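PDB 4OPM: lipase from Acinetobacter baumannii, which probably hydrolyses the ester bonds of lipid substrates such as triacylglycerols, as an alpha/beta-hydrolase-fold lipase. Local coordinates for residues F135-L140 and I233-L238. Numbering follows the deposited sequence.
Sequences FETKSL and IDAPTL
Parallel pairing of neighbouring strands in the central sheet of an alpha/beta hydrolase is seen where Leu140 of strand 137-143 lies beside Thr237 of strand 237-242. Leu140 bonds to the residues before and after its partner, the usual parallel pattern: its N-H donates to Pro236 O at 3.0 Å, and its O accepts the N-H of Leu238 at 2.9 Å. A CA-H...O contact from Thr237 CA reaches that same Leu140 O at 3.2 Å.

The paired side chains run side by side and point the same way. Leu140 CG stands anti to the backbone N (chi1 -154°); beyond it, CD2 lies near Thr237 OG1 and, more loosely, Ile233 CG2, while Leu140 CB lies 3.5 Å from Thr237 OG1. Thr237 OG1, set anti to its own carbonyl carbon (chi1 -57°), donates to Ala235 O at 2.9 Å from above the carbonyl plane, linking Thr237 to the turn of chain that leads into it. Leu127 of helix 121-132 packs against both Leu140 and Ile233 and covers this face.

Upstream the two segments stay in touch without further hydrogen bonds between them. Pro236 CD and CG rest against Lys138 O, at the corner of the chain, CD at 3.3 Å, and Ala235 CB meets Thr137 CG2 at 4.0 Å. Ser139 OG turns to His115 ND1 on strand 114-119, and Phe291 of helix 281-298 packs on Ser139 and Leu238.

Between the two segments the chain makes a long, largely helical excursion before returning as the adjacent parallel strand, with helices on both faces: the three-layer alpha/beta/alpha architecture characteristic of the alpha/beta hydrolase fold.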
loop_
_atom_site.group_PDB
_atom_site.type_symbol
_atom_site.label_atom_id
_atom_site.label_comp_id
_atom_site.label_asym_id
_atom_site.label_seq_id
_atom_site.Cartn_x
_atom_site.Cartn_y
_atom_site.Cartn_z
ATOM N N PHE A 135 -8.385 8.150 -17.265
ATOM C CA PHE A 135 -7.607 9.206 -17.913
ATOM C C PHE A 135 -6.655 9.893 -16.928
ATOM O O PHE A 135 -5.781 10.649 -17.366
ATOM C CB PHE A 135 -8.535 10.239 -18.577
ATOM C CG PHE A 135 -9.365 9.661 -19.702
ATOM C CD1 PHE A 135 -8.777 9.306 -20.912
ATOM C CD2 PHE A 135 -10.734 9.473 -19.552
ATOM C CE1 PHE A 135 -9.544 8.763 -21.949
ATOM C CE2 PHE A 135 -11.502 8.937 -20.592
ATOM C CZ PHE A 135 -10.902 8.583 -21.781
ATOM N N GLU A 136 -6.828 9.623 -15.615
ATOM C CA GLU A 136 -6.017 10.185 -14.529
ATOM C C GLU A 136 -4.941 9.197 -14.058
ATOM O O GLU A 136 -4.159 9.516 -13.156
ATOM C CB GLU A 136 -6.915 10.575 -13.333
ATOM C CG GLU A 136 -8.030 11.566 -13.645
ATOM C CD GLU A 136 -7.622 12.884 -14.276
ATOM O OE1 GLU A 136 -6.587 13.456 -13.865
ATOM O OE2 GLU A 136 -8.356 13.353 -15.177
ATOM N N THR A 137 -4.915 7.994 -14.643
ATOM C CA THR A 137 -4.005 6.907 -14.274
ATOM C C THR A 137 -3.015 6.628 -15.427
ATOM O O THR A 137 -3.413 6.137 -16.486
ATOM C CB THR A 137 -4.836 5.658 -13.880
ATOM O OG1 THR A 137 -5.835 6.028 -12.906
ATOM C CG2 THR A 137 -3.959 4.505 -13.361
ATOM N N LYS A 138 -1.728 6.926 -15.207
ATOM C CA LYS A 138 -0.671 6.737 -16.211
ATOM C C LYS A 138 -0.146 5.304 -16.205
ATOM O O LYS A 138 0.251 4.797 -17.249
ATOM C CB LYS A 138 0.480 7.721 -15.961
ATOM C CG LYS A 138 1.387 7.941 -17.169
ATOM C CD LYS A 138 2.374 9.057 -16.898
ATOM C CE LYS A 138 2.981 9.599 -18.160
ATOM N NZ LYS A 138 3.753 10.843 -17.896
ATOM N N SER A 139 -0.086 4.685 -15.022
ATOM C CA SER A 139 0.404 3.311 -14.869
ATOM C C SER A 139 -0.035 2.777 -13.535
ATOM O O SER A 139 -0.391 3.550 -12.636
ATOM C CB SER A 139 1.934 3.248 -14.985
ATOM O OG SER A 139 2.573 3.690 -13.796
ATOM N N LEU A 140 0.021 1.453 -13.404
ATOM C CA LEU A 140 -0.362 0.762 -12.183
ATOM C C LEU A 140 0.735 -0.221 -11.763
ATOM O O LEU A 140 1.242 -0.970 -12.596
ATOM C CB LEU A 140 -1.680 0.029 -12.463
ATOM C CG LEU A 140 -2.631 -0.264 -11.305
ATOM C CD1 LEU A 140 -3.161 1.038 -10.661
ATOM C CD2 LEU A 140 -3.822 -1.064 -11.808
ATOM N N ILE A 233 -9.848 -1.430 -17.016
ATOM C CA ILE A 233 -8.519 -0.866 -16.739
ATOM C C ILE A 233 -7.562 -1.110 -17.927
ATOM O O ILE A 233 -7.186 -2.245 -18.196
ATOM C CB ILE A 233 -7.947 -1.436 -15.408
ATOM C CG1 ILE A 233 -8.866 -1.074 -14.210
ATOM C CG2 ILE A 233 -6.509 -0.921 -15.166
ATOM C CD1 ILE A 233 -8.599 -1.851 -12.917
ATOM N N ASP A 234 -7.165 -0.036 -18.616
ATOM C CA ASP A 234 -6.267 -0.118 -19.780
ATOM C C ASP A 234 -4.851 0.318 -19.420
ATOM O O ASP A 234 -3.960 0.238 -20.262
ATOM C CB ASP A 234 -6.793 0.775 -20.930
ATOM C CG ASP A 234 -8.070 0.304 -21.611
ATOM O OD1 ASP A 234 -8.494 -0.852 -21.358
ATOM O OD2 ASP A 234 -8.632 1.079 -22.411
ATOM N N ALA A 235 -4.647 0.806 -18.190
ATOM C CA ALA A 235 -3.340 1.310 -17.742
ATOM C C ALA A 235 -2.230 0.246 -17.874
ATOM O O ALA A 235 -2.470 -0.926 -17.531
ATOM C CB ALA A 235 -3.423 1.770 -16.292
ATOM N N PRO A 236 -1.021 0.617 -18.380
ATOM C CA PRO A 236 0.095 -0.350 -18.361
ATOM C C PRO A 236 0.337 -0.751 -16.906
ATOM O O PRO A 236 0.339 0.120 -16.026
ATOM C CB PRO A 236 1.268 0.419 -18.976
ATOM C CG PRO A 236 0.932 1.846 -18.800
ATOM C CD PRO A 236 -0.572 1.956 -18.811
ATOM N N THR A 237 0.447 -2.063 -16.641
ATOM C CA THR A 237 0.514 -2.553 -15.263
ATOM C C THR A 237 1.701 -3.484 -15.036
ATOM O O THR A 237 1.984 -4.377 -15.845
ATOM C CB THR A 237 -0.831 -3.253 -14.912
ATOM O OG1 THR A 237 -1.914 -2.332 -15.098
ATOM C CG2 THR A 237 -0.876 -3.802 -13.479
ATOM N N LEU A 238 2.372 -3.268 -13.904
ATOM C CA LEU A 238 3.451 -4.091 -13.408
ATOM C C LEU A 238 2.922 -4.831 -12.185
ATOM O O LEU A 238 2.299 -4.214 -11.315
ATOM C CB LEU A 238 4.692 -3.238 -13.068
ATOM C CG LEU A 238 5.928 -3.993 -12.544
ATOM C CD1 LEU A 238 6.490 -4.954 -13.609
ATOM C CD2 LEU A 238 7.011 -3.020 -12.108
#